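Local coordinates for protein regulator of nonsense transcripts 2 (Homo sapiens, PDB 4CEK) that takes part in nonsense-mediated mRNA decay as the factor UPF2, represented here by the second of its three helical MIF4G domains, at residues A[123-126]-A[127-130]; A[129-132]-A[133-137]; A[150-153]-A[154-158]. All coordinates share one frame; numbering follows the deposited sequence.

Contact 1: A[123-126]-A[127-130]; sequences QQLP and NCVN
Gln-124 and Cys-128 approach each other through their side-chain ends across the turn that closes helix 110-124, with the amide OE1 of Gln-124 3.1 Å from the SG of Cys-128. The glutamine chain bends at CB-CG (chi2 -84°), and its other amide atom, NE2, is held by a hydrogen bond to the backbone O of Phe-121, which fixes the rotation of the amide that presents OE1 to the sulfur. The backbone between them tightens into a 3-10 turn. Asn-127 N donates to Gln-124 O at 2.8 Å, and Cys-128 N reaches Leu-125 O at 2.9 Å with a fairly straight N-H...O angle of 166°.

The side chain of Asn-127 follows the first of these bonds. Its CB rests 3.3 Å from Gln-124 O, the carbonyl already engaged by its own backbone N. With CG lying beside that N and anti to the carbonyl carbon (chi1 -61°), CG remains 3.8 Å from Gln-124 O. At the tip, OD1 turns toward the preceding peptide and comes 3.5 Å from the C of Pro-126, while ND2 passes at longer range from Gln-124 O. One residue on, Cys-128 is the centre of an inverse gamma turn, marked by a weak bond from Val-129 N to Asn-127 O, and the chain changes direction here.

The turn is wedged among helices. Leu-125 packs on Tyr-172 and Leu-175 of helix 169-179 and on Leu-154 and Leu-158 of helix 148-159, Cys-128 faces Ile-134 and Ala-137 of helix 131-144, and Pro-126 O accepts a hydrogen bond from Arg-165.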
loop_
_atom_site.group_PDB
_atom_site.type_symbol
_atom_site.label_atom_id
_atom_site.label_comp_id
_atom_site.label_asym_id
_atom_site.label_seq_id
_atom_site.Cartn_x
_atom_site.Cartn_y
_atom_site.Cartn_z
ATOM N N GLN A 123 3.670 14.202 -12.530
ATOM C CA GLN A 123 2.705 15.215 -12.086
ATOM C C GLN A 123 1.255 14.920 -12.530
ATOM O O GLN A 123 0.321 15.531 -12.022
ATOM C CB GLN A 123 3.164 16.625 -12.489
ATOM C CG GLN A 123 4.355 17.113 -11.653
ATOM C CD GLN A 123 4.975 18.431 -12.129
ATOM O OE1 GLN A 123 5.489 18.529 -13.248
ATOM N NE2 GLN A 123 4.952 19.447 -11.260
ATOM N N GLN A 124 1.080 13.954 -13.429
ATOM C CA GLN A 124 -0.243 13.554 -13.954
ATOM C C GLN A 124 -0.827 12.301 -13.244
ATOM O O GLN A 124 -2.036 12.050 -13.298
ATOM C CB GLN A 124 -0.120 13.350 -15.488
ATOM C CG GLN A 124 -0.961 12.258 -16.142
ATOM C CD GLN A 124 -0.337 10.838 -16.082
ATOM O OE1 GLN A 124 -0.979 9.866 -16.498
ATOM N NE2 GLN A 124 0.903 10.717 -15.589
ATOM N N LEU A 125 0.043 11.525 -12.586
ATOM C CA LEU A 125 -0.351 10.333 -11.858
ATOM C C LEU A 125 -1.558 10.527 -10.943
ATOM O O LEU A 125 -2.462 9.680 -10.955
ATOM C CB LEU A 125 0.834 9.759 -11.046
ATOM C CG LEU A 125 1.681 8.739 -11.811
ATOM C CD1 LEU A 125 2.827 8.221 -10.950
ATOM C CD2 LEU A 125 0.770 7.625 -12.326
ATOM N N PRO A 126 -1.581 11.628 -10.163
ATOM C CA PRO A 126 -2.696 11.905 -9.271
ATOM C C PRO A 126 -4.031 12.072 -9.970
ATOM O O PRO A 126 -5.071 12.128 -9.283
ATOM C CB PRO A 126 -2.309 13.228 -8.603
ATOM C CG PRO A 126 -0.832 13.327 -8.754
ATOM C CD PRO A 126 -0.521 12.646 -10.042
ATOM N N ASN A 127 -4.017 12.175 -11.300
ATOM C CA ASN A 127 -5.260 12.237 -12.083
ATOM C C ASN A 127 -5.703 10.904 -12.620
ATOM O O ASN A 127 -6.770 10.830 -13.193
ATOM C CB ASN A 127 -5.128 13.207 -13.264
ATOM C CG ASN A 127 -4.830 14.626 -12.827
ATOM O OD1 ASN A 127 -4.959 14.969 -11.660
ATOM N ND2 ASN A 127 -4.421 15.448 -13.763
ATOM N N CYS A 128 -4.899 9.848 -12.454
ATOM C CA CYS A 128 -5.260 8.535 -13.008
ATOM C C CYS A 128 -6.183 7.814 -12.055
ATOM O O CYS A 128 -5.824 6.822 -11.447
ATOM C CB CYS A 128 -4.014 7.704 -13.333
ATOM S SG CYS A 128 -2.957 8.450 -14.620
ATOM N N VAL A 129 -7.401 8.330 -11.951
ATOM C CA VAL A 129 -8.391 7.825 -11.005
ATOM C C VAL A 129 -9.342 6.728 -11.565
ATOM O O VAL A 129 -10.365 6.464 -10.964
ATOM C CB VAL A 129 -9.198 8.997 -10.367
ATOM C CG1 VAL A 129 -8.286 9.873 -9.537
ATOM C CG2 VAL A 129 -9.880 9.856 -11.427
ATOM N N ASN A 130 -9.008 6.047 -12.661
ATOM C CA ASN A 130 -9.732 4.775 -12.988
ATOM C C ASN A 130 -8.828 3.703 -13.591
ATOM O O ASN A 130 -7.678 3.960 -13.892
ATOM C CB ASN A 130 -10.985 4.986 -13.867
ATOM C CG ASN A 130 -10.673 5.467 -15.305
ATOM O OD1 ASN A 130 -9.529 5.675 -15.711
ATOM N ND2 ASN A 130 -11.721 5.641 -16.073
#

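Contact 2: A[129-132]-A[133-137]; sequences VNRD and LIDKA
Val-129 meets Leu-133 through its backbone: its N lies 3.8 Å from the CD1 of the leucine, just ahead of helix 131-144. Asn-130 then takes the N-cap position. Its OD1 accepts from Leu-133 N at 2.8 Å, the donor standing above the plane of the amide, and the same oxygen is 3.0 Å from Leu-133 CB, a snug approach in which the two side chains cross at about a right angle. The asparagine CG sits between its backbone N and carbonyl carbon (chi1 67°), a torsion that folds OD1 back over the first turn. Its backbone O meanwhile receives Ile-134 N in the first regular helical bond.

Arg-131 offers its carbonyl to Asp-135 N. The aspartate side chain leans over that same carbonyl, its CG 3.3 Å from Arg-131 O, and the Ile-134 CG2 touches this oxygen from 3.6 Å. The arginine chain itself runs outward, extended, to a weak hydrogen bond with Asn-20 O. Asp-132 closes the segment by accepting from Lys-136 N, while a water donates to its OD1 and, over 3.1 Å, to Asp-135 OD2, linking two carboxylates that do not touch.

OD2 of Asp-135 also forms a salt bridge with Arg-174 of helix 169-179. The chemistry is that of a helix start: the Asn-130 cap satisfies an amide of the first turn, and the negative charge of Asp-132 there probably suits the positive pole of the helix dipole.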
loop_
_atom_site.group_PDB
_atom_site.type_symbol
_atom_site.label_atom_id
_atom_site.label_comp_id
_atom_site.label_asym_id
_atom_site.label_seq_id
_atom_site.Cartn_x
_atom_site.Cartn_y
_atom_site.Cartn_z
ATOM N N VAL A 129 -7.401 8.330 -11.951
ATOM C CA VAL A 129 -8.391 7.825 -11.005
ATOM C C VAL A 129 -9.342 6.728 -11.565
ATOM O O VAL A 129 -10.365 6.464 -10.964
ATOM C CB VAL A 129 -9.198 8.997 -10.367
ATOM C CG1 VAL A 129 -8.286 9.873 -9.537
ATOM C CG2 VAL A 129 -9.880 9.856 -11.427
ATOM N N ASN A 130 -9.008 6.047 -12.661
ATOM C CA ASN A 130 -9.732 4.775 -12.988
ATOM C C ASN A 130 -8.828 3.703 -13.591
ATOM O O ASN A 130 -7.678 3.960 -13.892
ATOM C CB ASN A 130 -10.985 4.986 -13.867
ATOM C CG ASN A 130 -10.673 5.467 -15.305
ATOM O OD1 ASN A 130 -9.529 5.675 -15.711
ATOM N ND2 ASN A 130 -11.721 5.641 -16.073
ATOM N N ARG A 131 -9.365 2.497 -13.711
ATOM C CA ARG A 131 -8.655 1.334 -14.196
ATOM C C ARG A 131 -8.017 1.551 -15.577
ATOM O O ARG A 131 -6.855 1.218 -15.794
ATOM C CB ARG A 131 -9.644 0.169 -14.242
ATOM C CG ARG A 131 -9.056 -1.184 -14.590
ATOM C CD ARG A 131 -10.126 -2.138 -15.113
ATOM N NE ARG A 131 -9.611 -3.498 -15.292
ATOM C CZ ARG A 131 -10.325 -4.527 -15.746
ATOM N NH1 ARG A 131 -11.611 -4.364 -16.084
ATOM N NH2 ARG A 131 -9.748 -5.728 -15.859
ATOM N N ASP A 132 -8.768 2.127 -16.511
ATOM C CA ASP A 132 -8.233 2.381 -17.854
ATOM C C ASP A 132 -7.139 3.438 -17.826
ATOM O O ASP A 132 -6.073 3.239 -18.423
ATOM C CB ASP A 132 -9.354 2.768 -18.845
ATOM C CG ASP A 132 -10.384 1.645 -19.034
ATOM O OD1 ASP A 132 -10.032 0.441 -18.980
ATOM O OD2 ASP A 132 -11.567 1.972 -19.233
ATOM N N LEU A 133 -7.373 4.559 -17.149
ATOM C CA LEU A 133 -6.312 5.583 -17.043
ATOM C C LEU A 133 -4.981 5.036 -16.446
ATOM O O LEU A 133 -3.914 5.417 -16.898
ATOM C CB LEU A 133 -6.762 6.796 -16.219
ATOM C CG LEU A 133 -7.576 7.968 -16.818
ATOM C CD1 LEU A 133 -7.875 8.950 -15.674
ATOM C CD2 LEU A 133 -6.862 8.702 -17.972
ATOM N N ILE A 134 -5.038 4.166 -15.432
ATOM C CA ILE A 134 -3.801 3.773 -14.711
ATOM C C ILE A 134 -3.043 2.730 -15.541
ATOM O O ILE A 134 -1.818 2.742 -15.563
ATOM C CB ILE A 134 -4.057 3.308 -13.232
ATOM C CG1 ILE A 134 -2.791 3.439 -12.370
ATOM C CG2 ILE A 134 -4.543 1.874 -13.180
ATOM C CD1 ILE A 134 -2.377 4.865 -12.037
ATOM N N ASP A 135 -3.772 1.862 -16.242
ATOM C CA ASP A 135 -3.166 0.929 -17.206
ATOM C C ASP A 135 -2.463 1.670 -18.365
ATOM O O ASP A 135 -1.377 1.283 -18.783
ATOM C CB ASP A 135 -4.217 -0.061 -17.741
ATOM C CG ASP A 135 -4.656 -1.119 -16.678
ATOM O OD1 ASP A 135 -4.083 -1.132 -15.571
ATOM O OD2 ASP A 135 -5.568 -1.948 -16.950
ATOM N N LYS A 136 -3.062 2.749 -18.861
ATOM C CA LYS A 136 -2.415 3.585 -19.891
ATOM C C LYS A 136 -1.096 4.159 -19.400
ATOM O O LYS A 136 -0.090 4.163 -20.126
ATOM C CB LYS A 136 -3.330 4.731 -20.350
ATOM C CG LYS A 136 -4.294 4.334 -21.458
ATOM C CD LYS A 136 -5.392 5.380 -21.689
ATOM C CE LYS A 136 -6.421 4.917 -22.724
ATOM N NZ LYS A 136 -7.830 5.120 -22.272
ATOM N N ALA A 137 -1.113 4.655 -18.171
ATOM C CA ALA A 137 0.077 5.226 -17.543
ATOM C C ALA A 137 1.223 4.208 -17.502
ATOM O O ALA A 137 2.393 4.552 -17.744
ATOM C CB ALA A 137 -0.261 5.730 -16.141
HETATM O O HOH W 1 -8.321 -1.094 -17.966
#

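Contact 3: A[150-153]-A[154-158]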
loop_
_atom_site.group_PDB
_atom_site.type_symbol
_atom_site.label_atom_id
_atom_site.label_comp_id
_atom_site.label_asym_id
_atom_site.label_seq_id
_atom_site.Cartn_x
_atom_site.Cartn_y
_atom_site.Cartn_z
ATOM N N ASN A 150 14.732 6.824 -13.756
ATOM C CA ASN A 150 13.313 7.109 -13.869
ATOM C C ASN A 150 12.469 6.160 -13.015
ATOM O O ASN A 150 11.399 6.540 -12.552
ATOM C CB ASN A 150 12.853 7.057 -15.345
ATOM C CG ASN A 150 13.180 8.342 -16.115
ATOM O OD1 ASN A 150 13.697 9.310 -15.546
ATOM N ND2 ASN A 150 12.839 8.367 -17.414
ATOM N N ARG A 151 12.942 4.931 -12.828
ATOM C CA ARG A 151 12.248 3.992 -11.979
ATOM C C ARG A 151 12.351 4.479 -10.516
ATOM O O ARG A 151 11.420 4.289 -9.727
ATOM C CB ARG A 151 12.774 2.569 -12.182
ATOM C CG ARG A 151 12.452 2.033 -13.562
ATOM C CD ARG A 151 12.598 0.513 -13.691
ATOM N NE ARG A 151 13.989 0.090 -13.497
ATOM C CZ ARG A 151 14.993 0.302 -14.363
ATOM N NH1 ARG A 151 14.801 0.940 -15.526
ATOM N NH2 ARG A 151 16.215 -0.110 -14.048
ATOM N N LYS A 152 13.457 5.128 -10.170
ATOM C CA LYS A 152 13.652 5.620 -8.820
ATOM C C LYS A 152 12.749 6.812 -8.565
ATOM O O LYS A 152 12.248 6.999 -7.460
ATOM C CB LYS A 152 15.099 6.062 -8.572
ATOM C CG LYS A 152 16.031 4.988 -8.043
ATOM C CD LYS A 152 17.382 5.597 -7.623
ATOM C CE LYS A 152 18.305 5.886 -8.818
ATOM N NZ LYS A 152 19.044 7.177 -8.692
ATOM N N LYS A 153 12.603 7.659 -9.566
ATOM C CA LYS A 153 11.698 8.788 -9.453
ATOM C C LYS A 153 10.252 8.310 -9.357
ATOM O O LYS A 153 9.492 8.880 -8.604
ATOM C CB LYS A 153 11.882 9.757 -10.620
ATOM C CG LYS A 153 12.815 10.922 -10.307
ATOM C CD LYS A 153 13.325 11.648 -11.559
ATOM C CE LYS A 153 13.047 13.161 -11.521
ATOM N NZ LYS A 153 13.744 13.949 -10.448
ATOM N N LEU A 154 9.870 7.288 -10.113
ATOM C CA LEU A 154 8.508 6.763 -10.048
ATOM C C LEU A 154 8.216 6.287 -8.621
ATOM O O LEU A 154 7.309 6.782 -7.977
ATOM C CB LEU A 154 8.305 5.592 -11.006
ATOM C CG LEU A 154 6.923 4.931 -10.947
ATOM C CD1 LEU A 154 5.794 5.959 -10.996
ATOM C CD2 LEU A 154 6.745 3.822 -11.982
ATOM N N VAL A 155 9.037 5.362 -8.129
ATOM C CA VAL A 155 8.919 4.805 -6.779
ATOM C C VAL A 155 8.722 5.922 -5.755
ATOM O O VAL A 155 7.831 5.859 -4.911
ATOM C CB VAL A 155 10.154 3.955 -6.430
ATOM C CG1 VAL A 155 10.257 3.761 -4.932
ATOM C CG2 VAL A 155 10.122 2.616 -7.139
ATOM N N ARG A 156 9.505 6.976 -5.873
ATOM C CA ARG A 156 9.454 8.041 -4.898
ATOM C C ARG A 156 8.193 8.888 -5.024
ATOM O O ARG A 156 7.654 9.370 -4.022
ATOM C CB ARG A 156 10.707 8.912 -5.001
ATOM C CG ARG A 156 11.974 8.187 -4.576
ATOM C CD ARG A 156 13.220 9.029 -4.844
ATOM N NE ARG A 156 14.428 8.211 -4.878
ATOM C CZ ARG A 156 15.682 8.681 -4.851
ATOM N NH1 ARG A 156 15.936 9.978 -4.785
ATOM N NH2 ARG A 156 16.695 7.836 -4.885
ATOM N N ALA A 157 7.707 9.064 -6.245
ATOM C CA ALA A 157 6.436 9.776 -6.448
ATOM C C ALA A 157 5.261 8.942 -5.965
ATOM O O ALA A 157 4.323 9.483 -5.405
ATOM C CB ALA A 157 6.234 10.179 -7.904
ATOM N N LEU A 158 5.294 7.637 -6.187
ATOM C CA LEU A 158 4.275 6.749 -5.623
ATOM C C LEU A 158 4.267 6.814 -4.079
ATOM O O LEU A 158 3.212 6.874 -3.479
ATOM C CB LEU A 158 4.496 5.327 -6.099
ATOM C CG LEU A 158 4.431 5.140 -7.609
ATOM C CD1 LEU A 158 4.529 3.671 -7.962
ATOM C CD2 LEU A 158 3.121 5.720 -8.122
#
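Lys-152 and Arg-156, one helical turn apart, lie side by side and point the same way. Arg-156 NH2 rests 3.6 Å from Lys-152 CD, so the guanidinium meets the aliphatic part of the lysine, while the two positive ends, Lys-152 NZ and Arg-156 NH2, remain 4.5 Å apart with no bond between them. The arginine chain is extended from CG to NE, whereas the lysine bends at its CG-CD bond (chi3 -78°). At the root of the pair, Arg-156 CG presses to 3.1 Å from Lys-152 O, the carbonyl that also accepts from Arg-156 N.

Val-155 and Leu-154 are directed elsewhere; the valine CG2 sits 3.3 Å from Arg-151 O, whose hydrogen bond from Val-155 N is nearly straight (174°). Helix 148-159 packs against three others. Arg-156 lies on Thr-94, Leu-97 and Leu-98 of helix 89-99. A serine in place of Arg-156 would probably leave the lysine methylenes without their neighbour and open a gap against that helix. Lys-153 packs on Asp-119 and Leu-122 of helix 110-124, and Val-155 on Val-186, Asp-189 and Met-193 of helix 185-203.

How the contacts relate
The three contacts come in order along the chain, within the MIF4G domain. Contact 1 ends helix 110-124, and contact 2, sharing Val-129 and Asn-130 with it, begins helix 131-144; their centres are 8 Å apart and Cys-128 CB packs against Ile-134 CD1. Contact 3 lies in the next helix, 148-159, its centre about 14 Å from that of contact 1 and about 17 Å from that of contact 2. It touches contact 1, where Leu-125 CD1 meets Leu-154 and Leu-158, but not contact 2. The turn at 125-128 thus joins three successive helices of this all-helical domain, with its leucine and cysteine facing different helices.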